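PDB 6ONQ: cytochrome c XoxG from Methylobacterium extorquens, which binds one heme c and probably carries electrons in lanthanide-dependent methanol oxidation. Local coordinates for residues P47-A52 with P69-T74; T84-R89 with M153-D158. All blocks are in the same frame, centred on the assembly; numbering follows the deposited sequence.

In the fold
Contact 1 comes first along the chain and closes before contact 2 opens. Their centres are about 16 Å apart. Contact 1 lies before the heme-attachment region. It joins the end of helix 46-51 to strand 69-74 of the four-stranded antiparallel sheet. Contact 2 sets helix 82-94, which leads to the heme-bound C95, against the start of helix 156-167, as in the helix pair of class I cytochromes c. The two contacts touch directly. F71 meets T84, and P69 packs on N157. Helix 156-167 also reaches contact 1 further along, through V161, R164 and A165. One helix thus ties the N-terminal part to the cytochrome core.

Contact 1. Residues P47-A52 with P69-T74; sequences PVLKAA and PTFHIT
T70 and A52 form the polar part of this contact. The hydroxyl T70 OG1 donates a hydrogen bond to the backbone carbonyl A52 O over 2.7 Å. The donor is tilted 22° from the carbonyl plane. The chi1 of -160° sets OG1 opposite the backbone N of T70 and lets it reach across to the end of the helix. The methyl T70 CG2 stays near the same carbonyl, 3.7 Å from A52 O. The chain has just left helix 46-51 at A52, and A52 N still bonds back to L49 O.

The apolar part centres on the F71 ring. A52 CB points across the contact and comes obliquely to the ring, 3.8 Å from both F71 CE2 and F71 CZ. L49 comes in at the ring edge, near its plane, with CD1 4.2 Å from F71 CZ. The ring reaches this place with chi1 50°, which swings CG between the backbone N and the carbonyl carbon. T70 OG1 also lies 4.0 Å above the plane of the F71 ring, offset toward its rim.

Helix 156-167 closes in on the same residues. V161 and A165 pack on F71, and R164 touches A52. R164 NH1 also bonds to P69 O, one residue before T70.

The contact is buried and lies away from the heme. It fastens the short N-terminal helix to the sheet where the strand 69-74 is interrupted. The chemistry is divided between neighbours on the strand. T70 gives the A52 carbonyl a partner at the helix end, while F71 offers an apolar surface to the methyl groups of L49 and A52.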
ATOM      1  N   PRO A  47       7.937  -7.648  13.071  1.00 38.76           N
ATOM      2  CA  PRO A  47       8.326  -8.576  11.992  1.00 28.69           C
ATOM      3  C   PRO A  47       7.848  -8.144  10.616  1.00 29.46           C
ATOM      4  O   PRO A  47       8.602  -8.244   9.637  1.00 21.49           O
ATOM      5  CB  PRO A  47       7.686  -9.897  12.432  1.00 24.71           C
ATOM      6  CG  PRO A  47       7.535  -9.768  13.914  1.00 27.55           C
ATOM      7  CD  PRO A  47       7.244  -8.342  14.174  1.00 27.81           C
ATOM      8  N   VAL A  48       6.606  -7.667  10.511  1.00 26.87           N
ATOM      9  CA  VAL A  48       6.111  -7.173   9.232  1.00 24.73           C
ATOM     10  C   VAL A  48       6.853  -5.910   8.818  1.00 24.00           C
ATOM     11  O   VAL A  48       7.228  -5.751   7.651  1.00 33.08           O
ATOM     12  CB  VAL A  48       4.594  -6.941   9.301  1.00 24.35           C
ATOM     13  CG1 VAL A  48       4.127  -6.212   8.063  1.00 26.15           C
ATOM     14  CG2 VAL A  48       3.873  -8.263   9.431  1.00 26.06           C
ATOM     15  N   LEU A  49       7.084  -4.994   9.762  1.00 19.72           N
ATOM     16  CA  LEU A  49       7.860  -3.793   9.457  1.00 20.07           C
ATOM     17  C   LEU A  49       9.285  -4.134   9.028  1.00 24.09           C
ATOM     18  O   LEU A  49       9.806  -3.549   8.072  1.00 39.44           O
ATOM     19  CB  LEU A  49       7.873  -2.859  10.667  1.00 27.76           C
ATOM     20  CG  LEU A  49       8.894  -1.720  10.721  1.00 23.36           C
ATOM     21  CD1 LEU A  49       8.742  -0.792   9.533  1.00 23.83           C
ATOM     22  CD2 LEU A  49       8.754  -0.951  12.023  1.00 18.13           C
ATOM     23  N   LYS A  50       9.937  -5.067   9.722  1.00 27.68           N
ATOM     24  CA  LYS A  50      11.310  -5.411   9.367  1.00 26.97           C
ATOM     25  C   LYS A  50      11.392  -5.995   7.962  1.00 26.87           C
ATOM     26  O   LYS A  50      12.338  -5.711   7.218  1.00 33.46           O
ATOM     27  CB  LYS A  50      11.893  -6.388  10.389  1.00 38.54           C
ATOM     28  CG  LYS A  50      13.397  -6.627  10.257  1.00 38.77           C
ATOM     29  CD  LYS A  50      13.737  -8.108  10.447  1.00 60.72           C
ATOM     30  CE  LYS A  50      15.041  -8.308  11.221  1.00 58.38           C
ATOM     31  NZ  LYS A  50      15.067  -9.626  11.940  1.00 61.78           N
ATOM     32  N   ALA A  51      10.409  -6.815   7.577  1.00 32.36           N
ATOM     33  CA  ALA A  51      10.420  -7.375   6.228  1.00 25.85           C
ATOM     34  C   ALA A  51      10.109  -6.337   5.167  1.00 23.19           C
ATOM     35  O   ALA A  51      10.336  -6.610   3.986  1.00 23.16           O
ATOM     36  CB  ALA A  51       9.426  -8.526   6.104  1.00 10.00           C
ATOM     37  N   ALA A  52       9.606  -5.163   5.561  1.00 22.91           N
ATOM     38  CA  ALA A  52       9.280  -4.082   4.639  1.00 26.70           C
ATOM     39  C   ALA A  52      10.337  -2.989   4.610  1.00 29.50           C
ATOM     40  O   ALA A  52      10.079  -1.909   4.070  1.00 42.78           O
ATOM     41  CB  ALA A  52       7.923  -3.469   4.989  1.00 20.92           C
ATOM     42  N   PRO A  69       7.637  -4.101  -3.840  1.00 20.10           N
ATOM     43  CA  PRO A  69       7.438  -2.693  -3.482  1.00 13.76           C
ATOM     44  C   PRO A  69       7.253  -2.512  -1.987  1.00 21.70           C
ATOM     45  O   PRO A  69       6.756  -3.398  -1.289  1.00 21.92           O
ATOM     46  CB  PRO A  69       6.164  -2.309  -4.243  1.00 10.07           C
ATOM     47  CG  PRO A  69       6.055  -3.295  -5.334  1.00 15.29           C
ATOM     48  CD  PRO A  69       6.635  -4.573  -4.806  1.00 18.17           C
ATOM     49  N   THR A  70       7.658  -1.340  -1.499  1.00 14.20           N
ATOM     50  CA  THR A  70       7.518  -1.018  -0.088  1.00 18.32           C
ATOM     51  C   THR A  70       7.371   0.487   0.062  1.00 20.68           C
ATOM     52  O   THR A  70       7.492   1.246  -0.905  1.00 22.08           O
ATOM     53  CB  THR A  70       8.701  -1.538   0.745  1.00 15.50           C
ATOM     54  OG1 THR A  70       8.314  -1.607   2.113  1.00 13.48           O
ATOM     55  CG2 THR A  70       9.905  -0.628   0.639  1.00 22.18           C
ATOM     56  N   PHE A  71       7.102   0.907   1.294  1.00 19.69           N
ATOM     57  CA  PHE A  71       6.869   2.300   1.624  1.00 23.56           C
ATOM     58  C   PHE A  71       8.148   2.971   2.116  1.00 29.01           C
ATOM     59  O   PHE A  71       9.230   2.380   2.142  1.00 34.44           O
ATOM     60  CB  PHE A  71       5.776   2.399   2.677  1.00 27.92           C
ATOM     61  CG  PHE A  71       6.006   1.511   3.853  1.00 28.75           C
ATOM     62  CD1 PHE A  71       6.876   1.882   4.857  1.00 23.43           C
ATOM     63  CD2 PHE A  71       5.357   0.296   3.953  1.00 25.67           C
ATOM     64  CE1 PHE A  71       7.082   1.063   5.942  1.00 23.78           C
ATOM     65  CE2 PHE A  71       5.560  -0.523   5.040  1.00 21.97           C
ATOM     66  CZ  PHE A  71       6.424  -0.141   6.033  1.00 13.49           C
ATOM     67  N   HIS A  72       8.007   4.238   2.518  1.00 32.98           N
ATOM     68  CA  HIS A  72       9.126   5.008   3.060  1.00 27.82           C
ATOM     69  C   HIS A  72       8.534   6.219   3.778  1.00 28.71           C
ATOM     70  O   HIS A  72       8.201   7.216   3.133  1.00 42.42           O
ATOM     71  CB  HIS A  72      10.098   5.430   1.973  1.00 22.49           C
ATOM     72  CG  HIS A  72      11.291   6.164   2.496  1.00 39.02           C
ATOM     73  ND1 HIS A  72      11.834   7.257   1.855  1.00 52.35           N
ATOM     74  CD2 HIS A  72      12.043   5.967   3.603  1.00 37.81           C
ATOM     75  CE1 HIS A  72      12.872   7.699   2.541  1.00 41.29           C
ATOM     76  NE2 HIS A  72      13.018   6.934   3.607  1.00 48.21           N
ATOM     77  N   ILE A  73       8.407   6.110   5.100  1.00 27.07           N
ATOM     78  CA  ILE A  73       7.906   7.174   5.962  1.00 34.65           C
ATOM     79  C   ILE A  73       9.089   7.941   6.532  1.00 40.95           C
ATOM     80  O   ILE A  73      10.141   7.360   6.824  1.00 32.32           O
ATOM     81  CB  ILE A  73       7.027   6.608   7.092  1.00 34.45           C
ATOM     82  CG1 ILE A  73       6.172   5.453   6.580  1.00 33.33           C
ATOM     83  CG2 ILE A  73       6.149   7.678   7.683  1.00 41.58           C
ATOM     84  CD1 ILE A  73       5.232   5.833   5.495  1.00 20.34           C
ATOM     85  N   THR A  74       8.918   9.251   6.700  1.00 52.84           N
ATOM     86  CA  THR A  74      10.006  10.121   7.117  1.00 49.30           C
ATOM     87  C   THR A  74       9.464  11.220   8.026  1.00 58.93           C
ATOM     88  O   THR A  74       8.249  11.376   8.196  1.00 50.71           O
ATOM     89  CB  THR A  74      10.734  10.698   5.896  1.00 57.81           C
ATOM     90  OG1 THR A  74       9.782  10.965   4.855  1.00 57.81           O
ATOM     91  CG2 THR A  74      11.783   9.703   5.384  1.00 44.29           C
TER

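Contact 2. Residues T84-R89 with M153-D158; sequences TYSGYR and MCYAND
S86 OG donates a hydrogen bond to D158 OD2 over 2.6 Å. The carboxylate oxygen uses its anti lone pair, the one away from its other oxygen. On the serine, chi1 171° turns OG away from the backbone N and across to the second helix. D158 OD2 also lies in the plane of the Y155 ring, at its edge, 3.9 Å from Y155 CD1.

Beside this bond the two backbones come close. G87 and D158 have their CA atoms 4.1 Å apart. G87 CA makes a CA-H...O contact of 3.3 Å to the carbonyl D158 O, with 151° at the hydrogen. D158 CB rests 3.6 Å from G87 CA. G87 has no side chain to stand between the backbones.

Y155 is the N-cap residue of helix 156-167. Its ring makes a cation-pi contact with R90 of helix 82-94, and its OH bonds to E190 OE2. The preceding C154 forms the disulfide with C193, so helix 184-193 is tied in here too.

An alanine in place of D158 would probably leave the S86 hydroxyl without its acceptor and free it to turn.

The helix pair resembles the crossing of N- and C-terminal helices in class I cytochromes c, with a glycine at the closest approach. D158 sits in the first turn of its helix, so the helix end probably stabilises its charge. The buried carboxylate thus meets a hydroxyl donor and, probably, a favourable helix end.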
ATOM      1  N   THR A  84       2.680   5.472  -1.187  1.00 22.66           N
ATOM      2  CA  THR A  84       1.782   5.411  -0.040  1.00 16.04           C
ATOM      3  C   THR A  84       0.688   6.463  -0.167  1.00 27.07           C
ATOM      4  O   THR A  84      -0.498   6.167   0.024  1.00 32.38           O
ATOM      5  CB  THR A  84       2.551   5.580   1.269  1.00 22.92           C
ATOM      6  OG1 THR A  84       3.528   4.538   1.396  1.00 21.10           O
ATOM      7  CG2 THR A  84       1.597   5.500   2.445  1.00 17.87           C
ATOM      8  N   TYR A  85       1.067   7.699  -0.506  1.00 36.58           N
ATOM      9  CA  TYR A  85       0.078   8.751  -0.736  1.00 32.74           C
ATOM     10  C   TYR A  85      -0.899   8.345  -1.835  1.00 27.62           C
ATOM     11  O   TYR A  85      -2.118   8.324  -1.624  1.00 30.04           O
ATOM     12  CB  TYR A  85       0.789  10.068  -1.084  1.00 35.71           C
ATOM     13  CG  TYR A  85      -0.123  11.186  -1.560  1.00 47.22           C
ATOM     14  CD1 TYR A  85      -0.814  11.989  -0.653  1.00 44.55           C
ATOM     15  CD2 TYR A  85      -0.288  11.443  -2.918  1.00 49.20           C
ATOM     16  CE1 TYR A  85      -1.649  13.009  -1.089  1.00 55.62           C
ATOM     17  CE2 TYR A  85      -1.122  12.461  -3.362  1.00 62.16           C
ATOM     18  CZ  TYR A  85      -1.798  13.241  -2.444  1.00 68.27           C
ATOM     19  OH  TYR A  85      -2.625  14.252  -2.888  1.00 65.21           O
ATOM     20  N   SER A  86      -0.373   7.981  -3.006  1.00 23.33           N
ATOM     21  CA  SER A  86      -1.229   7.646  -4.138  1.00 22.95           C
ATOM     22  C   SER A  86      -2.128   6.453  -3.827  1.00 32.70           C
ATOM     23  O   SER A  86      -3.318   6.456  -4.168  1.00 34.97           O
ATOM     24  CB  SER A  86      -0.369   7.371  -5.369  1.00 28.36           C
ATOM     25  OG  SER A  86      -1.154   6.854  -6.425  1.00 45.45           O
ATOM     26  N   GLY A  87      -1.575   5.426  -3.175  1.00 28.52           N
ATOM     27  CA  GLY A  87      -2.356   4.245  -2.848  1.00 14.00           C
ATOM     28  C   GLY A  87      -3.490   4.506  -1.877  1.00 14.52           C
ATOM     29  O   GLY A  87      -4.539   3.861  -1.966  1.00 12.19           O
ATOM     30  N   TYR A  88      -3.300   5.433  -0.932  1.00 20.88           N
ATOM     31  CA  TYR A  88      -4.413   5.847  -0.080  1.00 21.35           C
ATOM     32  C   TYR A  88      -5.587   6.314  -0.932  1.00 28.39           C
ATOM     33  O   TYR A  88      -6.724   5.862  -0.754  1.00 21.52           O
ATOM     34  CB  TYR A  88      -3.978   6.956   0.887  1.00 16.72           C
ATOM     35  CG  TYR A  88      -5.115   7.510   1.748  1.00 31.49           C
ATOM     36  CD1 TYR A  88      -5.983   8.483   1.255  1.00 31.88           C
ATOM     37  CD2 TYR A  88      -5.322   7.063   3.053  1.00 37.09           C
ATOM     38  CE1 TYR A  88      -7.028   8.979   2.026  1.00 31.23           C
ATOM     39  CE2 TYR A  88      -6.369   7.559   3.833  1.00 35.84           C
ATOM     40  CZ  TYR A  88      -7.217   8.519   3.311  1.00 43.24           C
ATOM     41  OH  TYR A  88      -8.260   9.028   4.064  1.00 43.28           O
ATOM     42  N   ARG A  89      -5.321   7.210  -1.881  1.00 24.62           N
ATOM     43  CA  ARG A  89      -6.416   7.793  -2.639  1.00 22.44           C
ATOM     44  C   ARG A  89      -7.108   6.741  -3.491  1.00 25.71           C
ATOM     45  O   ARG A  89      -8.343   6.672  -3.519  1.00 31.87           O
ATOM     46  CB  ARG A  89      -5.902   8.968  -3.474  1.00 26.54           C
ATOM     47  CG  ARG A  89      -5.550  10.183  -2.600  1.00 51.09           C
ATOM     48  CD  ARG A  89      -4.949  11.360  -3.372  1.00 74.61           C
ATOM     49  NE  ARG A  89      -4.105  10.932  -4.483  1.00 69.48           N
ATOM     50  CZ  ARG A  89      -4.374  11.191  -5.760  1.00 87.36           C
ATOM     51  NH1 ARG A  89      -5.466  11.883  -6.077  1.00 70.48           N
ATOM     52  NH2 ARG A  89      -3.554  10.761  -6.715  1.00 63.69           N
ATOM     53  N   MET A 153      -5.870  -1.576 -11.857  1.00 16.90           N
ATOM     54  CA  MET A 153      -4.678  -2.395 -12.028  1.00 22.28           C
ATOM     55  C   MET A 153      -3.422  -1.556 -12.196  1.00 20.34           C
ATOM     56  O   MET A 153      -2.347  -1.968 -11.755  1.00 33.07           O
ATOM     57  CB  MET A 153      -4.838  -3.334 -13.219  1.00 17.27           C
ATOM     58  CG  MET A 153      -5.880  -4.407 -13.017  1.00 18.23           C
ATOM     59  SD  MET A 153      -5.762  -5.260 -11.432  1.00 19.38           S
ATOM     60  CE  MET A 153      -4.239  -6.178 -11.637  1.00 27.52           C
ATOM     61  N   CYS A 154      -3.525  -0.381 -12.812  1.00 22.60           N
ATOM     62  CA  CYS A 154      -2.328   0.433 -12.998  1.00 18.43           C
ATOM     63  C   CYS A 154      -1.844   1.049 -11.706  1.00 12.46           C
ATOM     64  O   CYS A 154      -0.765   1.642 -11.691  1.00 31.41           O
ATOM     65  CB  CYS A 154      -2.582   1.543 -14.023  1.00 25.23           C
ATOM     66  SG  CYS A 154      -3.053   0.935 -15.655  1.00 53.87           S
ATOM     67  N   TYR A 155      -2.621   0.949 -10.637  1.00 22.94           N
ATOM     68  CA  TYR A 155      -2.212   1.434  -9.331  1.00 22.58           C
ATOM     69  C   TYR A 155      -2.129   0.299  -8.323  1.00 14.99           C
ATOM     70  O   TYR A 155      -2.258   0.531  -7.119  1.00 21.41           O
ATOM     71  CB  TYR A 155      -3.168   2.533  -8.871  1.00 26.78           C
ATOM     72  CG  TYR A 155      -3.283   3.619  -9.912  1.00 40.45           C
ATOM     73  CD1 TYR A 155      -2.301   4.595 -10.032  1.00 41.97           C
ATOM     74  CD2 TYR A 155      -4.347   3.647 -10.805  1.00 40.58           C
ATOM     75  CE1 TYR A 155      -2.388   5.579 -10.991  1.00 51.11           C
ATOM     76  CE2 TYR A 155      -4.443   4.631 -11.767  1.00 47.98           C
ATOM     77  CZ  TYR A 155      -3.460   5.594 -11.857  1.00 53.56           C
ATOM     78  OH  TYR A 155      -3.557   6.576 -12.818  1.00 65.94           O
ATOM     79  N   ALA A 156      -1.898  -0.924  -8.808  1.00 19.42           N
ATOM     80  CA  ALA A 156      -1.805  -2.090  -7.935  1.00 13.73           C
ATOM     81  C   ALA A 156      -0.653  -1.965  -6.948  1.00 16.39           C
ATOM     82  O   ALA A 156      -0.799  -2.301  -5.769  1.00 14.54           O
ATOM     83  CB  ALA A 156      -1.639  -3.350  -8.777  1.00 12.55           C
ATOM     84  N   ASN A 157       0.506  -1.492  -7.414  1.00 19.16           N
ATOM     85  CA  ASN A 157       1.628  -1.278  -6.506  1.00 14.92           C
ATOM     86  C   ASN A 157       1.309  -0.200  -5.481  1.00 17.58           C
ATOM     87  O   ASN A 157       1.719  -0.297  -4.320  1.00 17.52           O
ATOM     88  CB  ASN A 157       2.881  -0.908  -7.295  1.00 16.86           C
ATOM     89  CG  ASN A 157       3.413  -2.064  -8.116  1.00 25.57           C
ATOM     90  OD1 ASN A 157       2.985  -3.211  -7.954  1.00 26.14           O
ATOM     91  ND2 ASN A 157       4.364  -1.770  -8.996  1.00 38.63           N
ATOM     92  N   ASP A 158       0.593   0.842  -5.893  1.00 18.42           N
ATOM     93  CA  ASP A 158       0.195   1.875  -4.947  1.00 18.15           C
ATOM     94  C   ASP A 158      -0.678   1.293  -3.840  1.00 16.35           C
ATOM     95  O   ASP A 158      -0.456   1.549  -2.651  1.00 19.33           O
ATOM     96  CB  ASP A 158      -0.535   2.991  -5.689  1.00 26.32           C
ATOM     97  CG  ASP A 158       0.248   3.504  -6.894  1.00 38.56           C
ATOM     98  OD1 ASP A 158       0.827   2.679  -7.642  1.00 35.48           O
ATOM     99  OD2 ASP A 158       0.275   4.741  -7.096  1.00 41.50           O
TER